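Local coordinates for C-domain type II peptide synthetase (Streptomyces globisporus, PDB 4ZXW), which belongs to the condensation-domain family of nonribosomal peptide synthetases and has the two-sheet fold of the CoA-dependent acyltransferase clan, at residues A[238-243]-A[403-408]; A[40-45]-A[156-161]; A[410-415]-A[424-429]; A[231-236]-A[363-368]. All coordinates share one frame; numbering follows the deposited sequence.

Contact 1. Residues A[238-243]-A[403-408]; sequences LPKGTA and GSDIPD. With 4T7 ((1R)-1-(naphthalen-2-yl)ethane-1,2-diol), chain E.
Lys240 crosses the Asp405 side chain at about a right angle to reach its carboxylate and the carbonyls of Ile406 and Pro407. From CB the chain leaves with CG anti to the backbone N (chi1 179°); CG passes 3.7 Å from Asp405 OD1, the bend at chi2 brings CE to 3.3 Å from Ile406 O, and the bend at chi4 turns NZ to its acceptors. At the tip NZ has three, as an ammonium can: Asp405 OD1 at 2.8 Å in a salt bridge, met on the syn side, and Ile406 O at 2.8 Å and Pro407 O, both approached from above their carbonyl planes. Thr242 adds a branched grip: OG1 accepts a nearly straight bond from Ile406 N (2.9 Å, 176°), while CG2 packs on Ile406 CD1. Gly403 N closes the far end on Thr242 O. With the loop so fixed, Ile406 CG2 and Pro407 CG form part of the wall round the bound 4T7 in the condensation-domain fold, beside edge strand 242-249.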
loop_
_atom_site.group_PDB
_atom_site.type_symbol
_atom_site.label_atom_id
_atom_site.label_comp_id
_atom_site.label_asym_id
_atom_site.label_seq_id
_atom_site.Cartn_x
_atom_site.Cartn_y
_atom_site.Cartn_z
ATOM N N LEU A 238 13.148 6.258 20.947
ATOM C CA LEU A 238 13.938 6.682 19.810
ATOM C C LEU A 238 13.057 7.416 18.807
ATOM O O LEU A 238 11.828 7.237 18.786
ATOM C CB LEU A 238 14.634 5.496 19.147
ATOM C CG LEU A 238 15.670 4.791 20.025
ATOM C CD1 LEU A 238 16.689 4.086 19.173
ATOM C CD2 LEU A 238 16.380 5.748 20.945
ATOM N N PRO A 239 13.685 8.255 17.976
ATOM C CA PRO A 239 12.919 8.998 16.976
ATOM C C PRO A 239 12.312 8.105 15.900
ATOM O O PRO A 239 12.866 7.076 15.477
ATOM C CB PRO A 239 13.952 9.975 16.393
ATOM C CG PRO A 239 15.284 9.459 16.831
ATOM C CD PRO A 239 15.068 8.755 18.100
ATOM N N LYS A 240 11.121 8.509 15.487
ATOM C CA LYS A 240 10.341 7.746 14.537
ATOM C C LYS A 240 11.020 7.759 13.171
ATOM O O LYS A 240 11.373 8.804 12.654
ATOM C CB LYS A 240 8.937 8.322 14.445
ATOM C CG LYS A 240 8.013 7.636 13.481
ATOM C CD LYS A 240 7.593 6.296 14.032
ATOM C CE LYS A 240 6.939 5.420 12.961
ATOM N NZ LYS A 240 5.563 5.889 12.598
ATOM N N GLY A 241 11.210 6.580 12.605
ATOM C CA GLY A 241 11.655 6.448 11.241
ATOM C C GLY A 241 11.164 5.122 10.702
ATOM O O GLY A 241 10.855 4.181 11.480
ATOM N N THR A 242 11.060 5.057 9.375
ATOM C CA THR A 242 10.621 3.849 8.691
ATOM C C THR A 242 11.607 3.542 7.566
ATOM O O THR A 242 11.864 4.395 6.699
ATOM C CB THR A 242 9.191 3.975 8.151
ATOM O OG1 THR A 242 8.275 4.188 9.238
ATOM C CG2 THR A 242 8.773 2.682 7.414
ATOM N N ALA A 243 12.175 2.331 7.627
ATOM C CA ALA A 243 13.079 1.795 6.613
ATOM C C ALA A 243 12.335 0.762 5.760
ATOM O O ALA A 243 11.372 0.130 6.220
ATOM C CB ALA A 243 14.312 1.153 7.244
ATOM N N GLY A 403 12.148 6.286 4.732
ATOM C CA GLY A 403 11.194 6.520 3.671
ATOM C C GLY A 403 9.809 6.800 4.201
ATOM O O GLY A 403 9.653 7.393 5.273
ATOM N N SER A 404 8.802 6.359 3.455
ATOM C CA SER A 404 7.415 6.593 3.844
ATOM C C SER A 404 7.144 5.993 5.191
ATOM O O SER A 404 7.629 4.908 5.514
ATOM C CB SER A 404 6.447 5.995 2.853
ATOM O OG SER A 404 6.659 6.520 1.573
ATOM N N ASP A 405 6.374 6.726 5.977
ATOM C CA ASP A 405 6.061 6.326 7.324
ATOM C C ASP A 405 5.163 5.084 7.394
ATOM O O ASP A 405 4.188 4.990 6.673
ATOM C CB ASP A 405 5.375 7.475 8.033
ATOM C CG ASP A 405 5.138 7.188 9.499
ATOM O OD1 ASP A 405 6.047 7.475 10.321
ATOM O OD2 ASP A 405 4.039 6.684 9.828
ATOM N N ILE A 406 5.504 4.147 8.272
ATOM C CA ILE A 406 4.539 3.138 8.743
ATOM C C ILE A 406 4.089 3.553 10.142
ATOM O O ILE A 406 4.906 3.600 11.077
ATOM C CB ILE A 406 5.124 1.717 8.733
ATOM C CG1 ILE A 406 5.201 1.188 7.305
ATOM C CG2 ILE A 406 4.202 0.750 9.510
ATOM C CD1 ILE A 406 6.189 0.028 7.169
ATOM N N PRO A 407 2.799 3.882 10.297
ATOM C CA PRO A 407 2.361 4.457 11.568
ATOM C C PRO A 407 2.883 3.736 12.820
ATOM O O PRO A 407 3.366 4.396 13.732
ATOM C CB PRO A 407 0.832 4.367 11.463
ATOM C CG PRO A 407 0.576 4.599 10.039
ATOM C CD PRO A 407 1.712 3.912 9.302
ATOM N N ASP A 408 2.816 2.419 12.874
ATOM C CA ASP A 408 3.214 1.730 14.104
ATOM C C ASP A 408 3.146 0.223 13.878
ATOM O O ASP A 408 2.194 -0.446 14.305
ATOM C CB ASP A 408 2.304 2.165 15.276
ATOM C CG ASP A 408 2.926 1.910 16.660
ATOM O OD1 ASP A 408 3.586 0.860 16.861
ATOM O OD2 ASP A 408 2.738 2.789 17.548
HETATM C CAI 4T7 E . 0.535 0.237 7.390
HETATM C CAM 4T7 E . 0.350 -0.136 8.729
HETATM C CAG 4T7 E . 1.115 -1.160 9.282
HETATM C CAD 4T7 E . 0.961 -1.518 10.628
HETATM C CAC 4T7 E . 0.040 -0.846 11.435
HETATM C CAF 4T7 E . -0.723 0.185 10.882
HETATM C CAL 4T7 E . -0.553 0.552 9.535
HETATM C CAH 4T7 E . -1.307 1.583 8.970
HETATM C CAE 4T7 E . -1.135 1.917 7.628
HETATM C CAK 4T7 E . -0.207 1.272 6.809
HETATM C CAN 4T7 E . -0.063 1.669 5.412
HETATM O OAB 4T7 E . 1.304 1.723 4.928
HETATM C CAJ 4T7 E . -0.841 0.749 4.452
HETATM O OAA 4T7 E . -0.681 1.174 3.085
HETATM O O HOH W 1 10.428 7.507 7.930
HETATM O O HOH W 2 8.546 6.938 10.030
#

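Contact 2. Residues A[40-45]-A[156-161]; sequences GPFGPM and HHTAAD. With 4T7 ((1R)-1-(naphthalen-2-yl)ethane-1,2-diol), chain E.
The His156 imidazole is held by its edges, with the carbonyls of Pro41 and Gly43 both near its plane. NE2 donates to Gly43 O (2.7 Å, 164°), and CE1 lies 3.0 Å from Pro41 O. At the other ring nitrogen, ND1 and Thr158 OG1 share a hydrogen bond of 2.9 Å, so both nitrogens fix the rotation of the ring. A threonine suits position 158 because its two branches do different work: OG1 turns to the imidazole while CG2 rests 3.4 Å from Pro41 O and near the Phe42 ring. In His157, CG anti to the backbone N (chi1 -169°) turns the ring toward the 4T7 diol. Its ND1 donates to Ala160 O at 2.8 Å, nearly in the ring plane, which leaves NE2 directed at 4T7 OAA, 2.9 Å away in a straight hydrogen bond; Tyr46 stacks on this ring. The run HHTAAD matches the HHxxxD of the condensation-domain HHxxxDG signature, alanine replacing the usual glycine, and Asp161 closes it as N-cap of helix 162-179 and salt-bridge partner of Arg298. The loop 40-45 leads toward strand 47-55 alongside the end of its sheet neighbour 148-156, with Leu27 of helix 22-29 packed against Pro41, Phe42 and Thr158.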
loop_
_atom_site.group_PDB
_atom_site.type_symbol
_atom_site.label_atom_id
_atom_site.label_comp_id
_atom_site.label_asym_id
_atom_site.label_seq_id
_atom_site.Cartn_x
_atom_site.Cartn_y
_atom_site.Cartn_z
ATOM N N GLY A 40 3.875 10.041 12.142
ATOM C CA GLY A 40 2.725 9.190 11.984
ATOM C C GLY A 40 1.890 9.581 10.794
ATOM O O GLY A 40 2.350 10.296 9.920
ATOM N N PRO A 41 0.644 9.113 10.761
ATOM C CA PRO A 41 -0.098 9.117 9.501
ATOM C C PRO A 41 -0.665 10.472 9.096
ATOM O O PRO A 41 -1.072 10.658 7.947
ATOM C CB PRO A 41 -1.218 8.094 9.758
ATOM C CG PRO A 41 -1.383 8.106 11.293
ATOM C CD PRO A 41 -0.010 8.300 11.813
ATOM N N PHE A 42 -0.697 11.418 10.015
ATOM C CA PHE A 42 -1.139 12.761 9.669
ATOM C C PHE A 42 0.067 13.679 9.658
ATOM O O PHE A 42 -0.075 14.894 9.639
ATOM C CB PHE A 42 -2.203 13.230 10.642
ATOM C CG PHE A 42 -3.389 12.354 10.643
ATOM C CD1 PHE A 42 -4.395 12.531 9.699
ATOM C CD2 PHE A 42 -3.479 11.310 11.533
ATOM C CE1 PHE A 42 -5.471 11.701 9.659
ATOM C CE2 PHE A 42 -4.565 10.457 11.490
ATOM C CZ PHE A 42 -5.561 10.659 10.554
ATOM N N GLY A 43 1.247 13.062 9.759
ATOM C CA GLY A 43 2.526 13.728 9.561
ATOM C C GLY A 43 2.961 13.697 8.088
ATOM O O GLY A 43 2.330 13.029 7.247
ATOM N N PRO A 44 4.047 14.416 7.771
ATOM C CA PRO A 44 4.469 14.649 6.377
ATOM C C PRO A 44 5.217 13.495 5.736
ATOM O O PRO A 44 5.489 13.583 4.552
ATOM C CB PRO A 44 5.393 15.861 6.479
ATOM C CG PRO A 44 5.911 15.851 7.902
ATOM C CD PRO A 44 4.956 15.033 8.754
ATOM N N MET A 45 5.551 12.449 6.484
ATOM C CA MET A 45 6.199 11.286 5.868
ATOM C C MET A 45 5.225 10.173 5.497
ATOM O O MET A 45 5.641 9.163 4.925
ATOM C CB MET A 45 7.293 10.736 6.782
ATOM C CG MET A 45 8.451 11.740 6.981
ATOM S SD MET A 45 9.249 12.209 5.435
ATOM C CE MET A 45 10.019 10.635 4.997
ATOM N N HIS A 156 0.021 12.460 -0.376
ATOM C CA HIS A 156 -0.173 12.068 1.025
ATOM C C HIS A 156 -1.048 10.827 1.043
ATOM O O HIS A 156 -2.039 10.715 0.299
ATOM C CB HIS A 156 -0.785 13.171 1.888
ATOM C CG HIS A 156 -0.472 13.012 3.345
ATOM N ND1 HIS A 156 -1.261 12.278 4.204
ATOM C CD2 HIS A 156 0.584 13.438 4.079
ATOM C CE1 HIS A 156 -0.706 12.259 5.399
ATOM N NE2 HIS A 156 0.413 12.963 5.352
ATOM N N HIS A 157 -0.674 9.875 1.876
ATOM C CA HIS A 157 -1.291 8.546 1.791
ATOM C C HIS A 157 -2.690 8.569 2.452
ATOM O O HIS A 157 -3.434 7.606 2.353
ATOM C CB HIS A 157 -0.328 7.519 2.409
ATOM C CG HIS A 157 -0.689 6.084 2.186
ATOM N ND1 HIS A 157 -1.587 5.665 1.220
ATOM C CD2 HIS A 157 -0.236 4.961 2.788
ATOM C CE1 HIS A 157 -1.683 4.348 1.257
ATOM N NE2 HIS A 157 -0.870 3.895 2.199
ATOM N N THR A 158 -3.048 9.674 3.114
ATOM C CA THR A 158 -4.447 9.895 3.542
ATOM C C THR A 158 -5.354 10.265 2.351
ATOM O O THR A 158 -6.591 10.119 2.431
ATOM C CB THR A 158 -4.575 11.019 4.625
ATOM O OG1 THR A 158 -4.146 12.294 4.090
ATOM C CG2 THR A 158 -3.770 10.661 5.846
ATOM N N ALA A 159 -4.736 10.754 1.268
ATOM C CA ALA A 159 -5.446 11.231 0.076
ATOM C C ALA A 159 -5.503 10.199 -1.051
ATOM O O ALA A 159 -6.388 10.269 -1.912
ATOM C CB ALA A 159 -4.792 12.494 -0.476
ATOM N N ALA A 160 -4.559 9.261 -1.053
ATOM C CA ALA A 160 -4.407 8.332 -2.167
ATOM C C ALA A 160 -3.866 6.985 -1.732
ATOM O O ALA A 160 -2.924 6.929 -0.935
ATOM C CB ALA A 160 -3.479 8.946 -3.226
ATOM N N ASP A 161 -4.473 5.904 -2.252
ATOM C CA ASP A 161 -3.894 4.566 -2.181
ATOM C C ASP A 161 -3.275 4.205 -3.552
ATOM O O ASP A 161 -3.222 5.039 -4.456
ATOM C CB ASP A 161 -4.949 3.510 -1.742
ATOM C CG ASP A 161 -6.195 3.484 -2.641
ATOM O OD1 ASP A 161 -6.092 3.793 -3.852
ATOM O OD2 ASP A 161 -7.294 3.140 -2.135
HETATM C CAI 4T7 E . 0.535 0.237 7.390
HETATM C CAM 4T7 E . 0.350 -0.136 8.729
HETATM C CAG 4T7 E . 1.115 -1.160 9.282
HETATM C CAD 4T7 E . 0.961 -1.518 10.628
HETATM C CAC 4T7 E . 0.040 -0.846 11.435
HETATM C CAF 4T7 E . -0.723 0.185 10.882
HETATM C CAL 4T7 E . -0.553 0.552 9.535
HETATM C CAH 4T7 E . -1.307 1.583 8.970
HETATM C CAE 4T7 E . -1.135 1.917 7.628
HETATM C CAK 4T7 E . -0.207 1.272 6.809
HETATM C CAN 4T7 E . -0.063 1.669 5.412
HETATM O OAB 4T7 E . 1.304 1.723 4.928
HETATM C CAJ 4T7 E . -0.841 0.749 4.452
HETATM O OAA 4T7 E . -0.681 1.174 3.085
#

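Contact 3. Residues A[410-415]-A[424-429]; sequences VLWSIH and GSLGYN. With FRU (beta-D-fructofuranose), chain C; GLC (alpha-D-glucopyranose), chain B.
Leu426 lays its CD1 methyl over one face of the Trp412 indole, 3.5 Å from the centroid of the five-membered ring and only 15° off its normal, a CH-pi contact. The two side chains lie side by side and point the same way, so CD2 follows the ring outward to within 4.0 Å of Trp412 CH2. With CG anti to the backbone N (chi1 178°), Leu426 also brings CD1 to 3.7 Å from Val410 CG1. On this same face Gly424, lacking a side chain, lets Ile414 CD1 settle 3.6 Å from its CA. Beneath lies an antiparallel beta hairpin of strands 410-416 and 422-429, two interior strands of the five-stranded sheet. Trp412-Leu426 and Ile414-Gly424 are non-hydrogen-bonded pairs; Leu411-Gly427 and Ser413-Ser425 are hydrogen-bonded pairs, each with two bonds, such as Gly427 N to Leu411 O at 2.8 Å. The opposite face is polar at the serines: Ser413 OG donates to fructofuranose O6 at 2.6 Å, and Ser425 OG hydrogen-bonds O4 of the same sugar at 2.8 Å. Farther out, Gln372 on neighbouring strand 366-373 hydrogen-bonds Ser413 OG, while Phe441 of helix 435-454 meets the indole edge-to-face and Met438 touches Leu426.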
loop_
_atom_site.group_PDB
_atom_site.type_symbol
_atom_site.label_atom_id
_atom_site.label_comp_id
_atom_site.label_asym_id
_atom_site.label_seq_id
_atom_site.Cartn_x
_atom_site.Cartn_y
_atom_site.Cartn_z
ATOM N N VAL A 410 4.946 -3.272 11.252
ATOM C CA VAL A 410 5.776 -3.872 10.242
ATOM C C VAL A 410 4.889 -4.159 9.058
ATOM O O VAL A 410 3.814 -4.746 9.213
ATOM C CB VAL A 410 6.442 -5.134 10.782
ATOM C CG1 VAL A 410 7.203 -5.861 9.705
ATOM C CG2 VAL A 410 7.376 -4.779 11.908
ATOM N N LEU A 411 5.317 -3.738 7.876
ATOM C CA LEU A 411 4.550 -4.018 6.671
ATOM C C LEU A 411 5.319 -4.858 5.657
ATOM O O LEU A 411 6.413 -4.497 5.210
ATOM C CB LEU A 411 4.107 -2.729 6.014
ATOM C CG LEU A 411 3.227 -2.888 4.753
ATOM C CD1 LEU A 411 1.921 -3.440 5.124
ATOM C CD2 LEU A 411 2.983 -1.531 4.095
ATOM N N TRP A 412 4.726 -5.992 5.303
ATOM C CA TRP A 412 5.110 -6.753 4.116
ATOM C C TRP A 412 4.181 -6.331 3.013
ATOM O O TRP A 412 2.978 -6.307 3.193
ATOM C CB TRP A 412 4.977 -8.249 4.332
ATOM C CG TRP A 412 5.819 -8.792 5.417
ATOM C CD1 TRP A 412 5.574 -8.735 6.760
ATOM C CD2 TRP A 412 7.024 -9.529 5.259
ATOM N NE1 TRP A 412 6.568 -9.374 7.450
ATOM C CE2 TRP A 412 7.469 -9.884 6.550
ATOM C CE3 TRP A 412 7.770 -9.926 4.152
ATOM C CZ2 TRP A 412 8.637 -10.612 6.764
ATOM C CZ3 TRP A 412 8.932 -10.653 4.364
ATOM C CH2 TRP A 412 9.358 -10.978 5.664
ATOM N N SER A 413 4.726 -5.991 1.863
ATOM C CA SER A 413 3.891 -5.579 0.774
ATOM C C SER A 413 4.460 -6.172 -0.510
ATOM O O SER A 413 5.624 -5.992 -0.817
ATOM C CB SER A 413 3.822 -4.053 0.718
ATOM O OG SER A 413 3.122 -3.580 -0.436
ATOM N N ILE A 414 3.617 -6.881 -1.237
ATOM C CA ILE A 414 3.989 -7.507 -2.499
ATOM C C ILE A 414 3.104 -6.970 -3.605
ATOM O O ILE A 414 1.893 -6.848 -3.416
ATOM C CB ILE A 414 3.833 -9.042 -2.447
ATOM C CG1 ILE A 414 4.598 -9.619 -1.268
ATOM C CG2 ILE A 414 4.355 -9.651 -3.740
ATOM C CD1 ILE A 414 6.040 -9.252 -1.261
ATOM N N HIS A 415 3.686 -6.682 -4.764
ATOM C CA HIS A 415 2.876 -6.453 -5.956
ATOM C C HIS A 415 3.108 -7.644 -6.846
ATOM O O HIS A 415 4.250 -7.987 -7.161
ATOM C CB HIS A 415 3.216 -5.161 -6.722
ATOM C CG HIS A 415 2.465 -5.045 -8.012
ATOM N ND1 HIS A 415 3.007 -5.415 -9.226
ATOM C CD2 HIS A 415 1.175 -4.700 -8.260
ATOM C CE1 HIS A 415 2.091 -5.263 -10.173
ATOM N NE2 HIS A 415 0.970 -4.843 -9.610
ATOM N N GLY A 424 8.603 -6.754 -3.917
ATOM C CA GLY A 424 8.201 -6.656 -2.535
ATOM C C GLY A 424 8.999 -5.701 -1.683
ATOM O O GLY A 424 10.119 -5.316 -2.022
ATOM N N SER A 425 8.396 -5.341 -0.549
ATOM C CA SER A 425 9.051 -4.539 0.477
ATOM C C SER A 425 8.726 -5.064 1.851
ATOM O O SER A 425 7.597 -5.456 2.118
ATOM C CB SER A 425 8.608 -3.089 0.430
ATOM O OG SER A 425 9.144 -2.436 -0.661
ATOM N N LEU A 426 9.739 -5.057 2.700
ATOM C CA LEU A 426 9.553 -5.185 4.124
ATOM C C LEU A 426 9.904 -3.843 4.780
ATOM O O LEU A 426 11.073 -3.430 4.781
ATOM C CB LEU A 426 10.438 -6.288 4.682
ATOM C CG LEU A 426 10.410 -6.521 6.183
ATOM C CD1 LEU A 426 9.030 -6.879 6.661
ATOM C CD2 LEU A 426 11.362 -7.618 6.535
ATOM N N GLY A 427 8.887 -3.174 5.319
ATOM C CA GLY A 427 9.055 -1.896 5.969
ATOM C C GLY A 427 8.877 -2.053 7.461
ATOM O O GLY A 427 8.055 -2.853 7.931
ATOM N N TYR A 428 9.667 -1.298 8.202
ATOM C CA TYR A 428 9.653 -1.346 9.646
ATOM C C TYR A 428 10.176 -0.026 10.216
ATOM O O TYR A 428 10.811 0.800 9.507
ATOM C CB TYR A 428 10.506 -2.503 10.135
ATOM C CG TYR A 428 11.888 -2.416 9.549
ATOM C CD1 TYR A 428 12.159 -2.929 8.297
ATOM C CD2 TYR A 428 12.913 -1.804 10.228
ATOM C CE1 TYR A 428 13.437 -2.829 7.728
ATOM C CE2 TYR A 428 14.197 -1.717 9.679
ATOM C CZ TYR A 428 14.444 -2.238 8.423
ATOM O OH TYR A 428 15.699 -2.160 7.848
ATOM N N ASN A 429 9.863 0.160 11.494
ATOM C CA ASN A 429 10.241 1.330 12.260
ATOM C C ASN A 429 11.630 1.135 12.825
ATOM O O ASN A 429 11.900 0.182 13.569
ATOM C CB ASN A 429 9.264 1.596 13.411
ATOM C CG ASN A 429 7.835 1.833 12.956
ATOM O OD1 ASN A 429 6.898 1.530 13.697
ATOM N ND2 ASN A 429 7.651 2.374 11.755
HETATM C C1 FRU C . 6.553 0.531 -5.936
HETATM C C2 FRU C . 6.394 -0.226 -4.614
HETATM C C3 FRU C . 7.683 -0.792 -4.032
HETATM C C4 FRU C . 7.382 -2.139 -3.328
HETATM C C5 FRU C . 6.177 -2.583 -4.149
HETATM C C6 FRU C . 5.191 -3.317 -3.239
HETATM O O1 FRU C . 6.990 1.873 -5.760
HETATM O O2 FRU C . 5.979 0.628 -3.552
HETATM O O3 FRU C . 8.754 0.101 -3.684
HETATM O O4 FRU C . 8.432 -3.104 -3.282
HETATM O O5 FRU C . 5.564 -1.399 -4.733
HETATM O O6 FRU C . 4.749 -2.437 -2.174
HETATM C C1 GLC B . 4.613 0.925 -3.408
HETATM C C2 GLC B . 4.547 2.433 -3.192
HETATM C C3 GLC B . 5.211 2.882 -1.897
HETATM C C4 GLC B . 4.637 2.073 -0.748
HETATM C C5 GLC B . 4.759 0.567 -1.035
HETATM C C6 GLC B . 4.128 -0.218 0.125
HETATM O O2 GLC B . 5.210 3.088 -4.263
HETATM O O3 GLC B . 4.895 4.267 -1.707
HETATM O O4 GLC B . 5.334 2.416 0.458
HETATM O O5 GLC B . 4.124 0.215 -2.280
HETATM O O6 GLC B . 2.715 0.003 0.094
#

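Contact 4. Residues A[231-236]-A[363-368]; sequences DIPRSA and SDNHQI. With SO4 (sulfate ion), chain F.
Arg234 N gives its hydrogen to Asp364 O at 2.8 Å (161°), and the next residue takes hold of the Asp364 carboxylate. Ser235 OG donates to the syn lone pair of OD2 at 2.9 Å, while Ser235 N makes a weaker, bent bond to OD1. The carboxylate gets there because Asp364 sets CG anti to its own nitrogen (chi1 -154°), and a short acid suits the backbone N-H and the hydroxyl of one serine, one oxygen to each. Water 3 accepts from Arg234 NH2 close to Ser363 O; the guanidinium makes its salt bridge through NH1 with Asp408. The surfaces joined are a 3-10 turn, 234-236, and the type I beta turn 363-366 that leads into strand 366-373 of the five-stranded sheet. The beta turn also holds a sulfate ion, probably from the crystallisation liquor: Asn365 N bonds O3 at 2.7 Å, Asn365 ND2 bonds O1 at 2.7 Å almost in line (171°), and His366 ND1 reaches O3 at 3.1 Å with the anion at the ring edge. At this surface contact the remaining touches are carbon on oxygen: Pro233 CB 3.3 Å from Asn365 OD1 and Arg234 CB 3.4 Å from Asp364 OD1.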
loop_
_atom_site.group_PDB
_atom_site.type_symbol
_atom_site.label_atom_id
_atom_site.label_comp_id
_atom_site.label_asym_id
_atom_site.label_seq_id
_atom_site.Cartn_x
_atom_site.Cartn_y
_atom_site.Cartn_z
ATOM N N ASP A 231 13.383 -5.170 18.734
ATOM C CA ASP A 231 14.767 -5.161 19.219
ATOM C C ASP A 231 14.996 -4.032 20.189
ATOM O O ASP A 231 15.830 -4.112 21.084
ATOM C CB ASP A 231 15.763 -4.988 18.071
ATOM C CG ASP A 231 15.707 -6.101 17.083
ATOM O OD1 ASP A 231 15.368 -7.234 17.479
ATOM O OD2 ASP A 231 15.993 -5.832 15.905
ATOM N N ILE A 232 14.278 -2.948 19.944
ATOM C CA ILE A 232 14.358 -1.755 20.752
ATOM C C ILE A 232 12.964 -1.519 21.290
ATOM O O ILE A 232 12.004 -1.465 20.517
ATOM C CB ILE A 232 14.863 -0.561 19.944
ATOM C CG1 ILE A 232 16.253 -0.864 19.371
ATOM C CG2 ILE A 232 14.875 0.702 20.817
ATOM C CD1 ILE A 232 16.518 -0.200 18.022
ATOM N N PRO A 233 12.838 -1.389 22.616
ATOM C CA PRO A 233 11.502 -1.221 23.181
ATOM C C PRO A 233 10.912 0.133 22.871
ATOM O O PRO A 233 11.633 1.102 22.664
ATOM C CB PRO A 233 11.733 -1.367 24.688
ATOM C CG PRO A 233 13.141 -0.987 24.881
ATOM C CD PRO A 233 13.860 -1.492 23.671
ATOM N N ARG A 234 9.588 0.170 22.865
ATOM C CA ARG A 234 8.821 1.375 22.670
ATOM C C ARG A 234 9.293 2.486 23.606
ATOM O O ARG A 234 9.549 3.604 23.166
ATOM C CB ARG A 234 7.354 1.042 22.898
ATOM C CG ARG A 234 6.409 2.150 22.598
ATOM C CD ARG A 234 4.964 1.667 22.755
ATOM N NE ARG A 234 4.094 2.660 22.159
ATOM C CZ ARG A 234 3.618 2.614 20.922
ATOM N NH1 ARG A 234 2.872 3.626 20.494
ATOM N NH2 ARG A 234 3.863 1.568 20.128
ATOM N N SER A 235 9.454 2.149 24.888
ATOM C CA SER A 235 9.817 3.141 25.915
ATOM C C SER A 235 11.236 3.700 25.784
ATOM O O SER A 235 11.595 4.595 26.519
ATOM C CB SER A 235 9.637 2.556 27.337
ATOM O OG SER A 235 10.443 1.406 27.577
ATOM N N ALA A 236 12.033 3.193 24.847
ATOM C CA ALA A 236 13.344 3.786 24.563
ATOM C C ALA A 236 13.190 5.202 24.005
ATOM O O ALA A 236 14.105 6.034 24.085
ATOM C CB ALA A 236 14.119 2.923 23.571
ATOM N N SER A 363 2.304 -2.587 22.843
ATOM C CA SER A 363 3.088 -3.154 23.916
ATOM C C SER A 363 4.519 -2.687 23.788
ATOM O O SER A 363 5.004 -2.385 22.700
ATOM C CB SER A 363 3.023 -4.667 23.919
ATOM O OG SER A 363 3.710 -5.181 22.800
ATOM N N ASP A 364 5.199 -2.634 24.921
ATOM C CA ASP A 364 6.513 -2.052 24.967
ATOM C C ASP A 364 7.526 -2.832 24.144
ATOM O O ASP A 364 8.528 -2.280 23.729
ATOM C CB ASP A 364 6.983 -1.965 26.408
ATOM C CG ASP A 364 7.980 -0.858 26.612
ATOM O OD1 ASP A 364 7.688 0.292 26.189
ATOM O OD2 ASP A 364 9.054 -1.149 27.177
ATOM N N ASN A 365 7.281 -4.114 23.902
ATOM C CA ASN A 365 8.291 -4.944 23.266
ATOM C C ASN A 365 7.785 -5.771 22.094
ATOM O O ASN A 365 8.431 -6.743 21.678
ATOM C CB ASN A 365 8.905 -5.846 24.314
ATOM C CG ASN A 365 9.669 -5.062 25.339
ATOM O OD1 ASN A 365 10.743 -4.529 25.058
ATOM N ND2 ASN A 365 9.097 -4.936 26.522
ATOM N N HIS A 366 6.634 -5.383 21.558
ATOM C CA HIS A 366 6.090 -6.046 20.394
ATOM C C HIS A 366 5.429 -5.003 19.498
ATOM O O HIS A 366 5.026 -3.916 19.974
ATOM C CB HIS A 366 5.079 -7.139 20.781
ATOM C CG HIS A 366 5.679 -8.295 21.523
ATOM N ND1 HIS A 366 5.810 -8.317 22.896
ATOM C CD2 HIS A 366 6.178 -9.473 21.080
ATOM C CE1 HIS A 366 6.380 -9.449 23.264
ATOM N NE2 HIS A 366 6.607 -10.171 22.182
ATOM N N GLN A 367 5.350 -5.328 18.206
ATOM C CA GLN A 367 4.556 -4.560 17.251
ATOM C C GLN A 367 3.812 -5.532 16.357
ATOM O O GLN A 367 4.228 -6.665 16.195
ATOM C CB GLN A 367 5.417 -3.643 16.383
ATOM C CG GLN A 367 5.924 -2.381 17.062
ATOM C CD GLN A 367 6.636 -1.464 16.065
ATOM O OE1 GLN A 367 7.659 -1.835 15.503
ATOM N NE2 GLN A 367 6.078 -0.284 15.827
ATOM N N ILE A 368 2.719 -5.084 15.766
ATOM C CA ILE A 368 1.985 -5.948 14.870
ATOM C C ILE A 368 2.564 -5.861 13.470
ATOM O O ILE A 368 3.253 -4.888 13.131
ATOM C CB ILE A 368 0.538 -5.605 14.856
ATOM C CG1 ILE A 368 0.336 -4.158 14.471
ATOM C CG2 ILE A 368 -0.060 -5.848 16.237
ATOM C CD1 ILE A 368 -0.992 -3.948 13.816
HETATM S S SO4 F . 5.612 -6.518 26.386
HETATM O O1 SO4 F . 6.681 -5.987 27.228
HETATM O O2 SO4 F . 4.355 -6.012 26.949
HETATM O O3 SO4 F . 5.739 -6.037 25.007
HETATM O O4 SO4 F . 5.728 -7.976 26.343
HETATM O O HOH W 3 4.630 -1.307 20.419
#

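Overall arrangement
Contact 1 sits in the middle and touches the other three, with about 12 to 13 Å between centres; contacts 2 and 4 are the farthest apart, at about 23 Å. Contacts 1, 3 and 4 all reach the five-stranded sheet, whereas contact 2 lies at strands 47-55 and 148-156 of the six-stranded one. The backbone bond from Asp405 to Met45 links the two sheets' surroundings, and 4T7 touches residues of all four contacts, which border this one ligand between the sheets. Along the chain, contact 2 closes first; contacts 4 and 1 then interleave their segments, and the local hairpin of contact 3 comes last. Asp408 ties contact 1 to contact 4, and Asn429 ties it to contact 3.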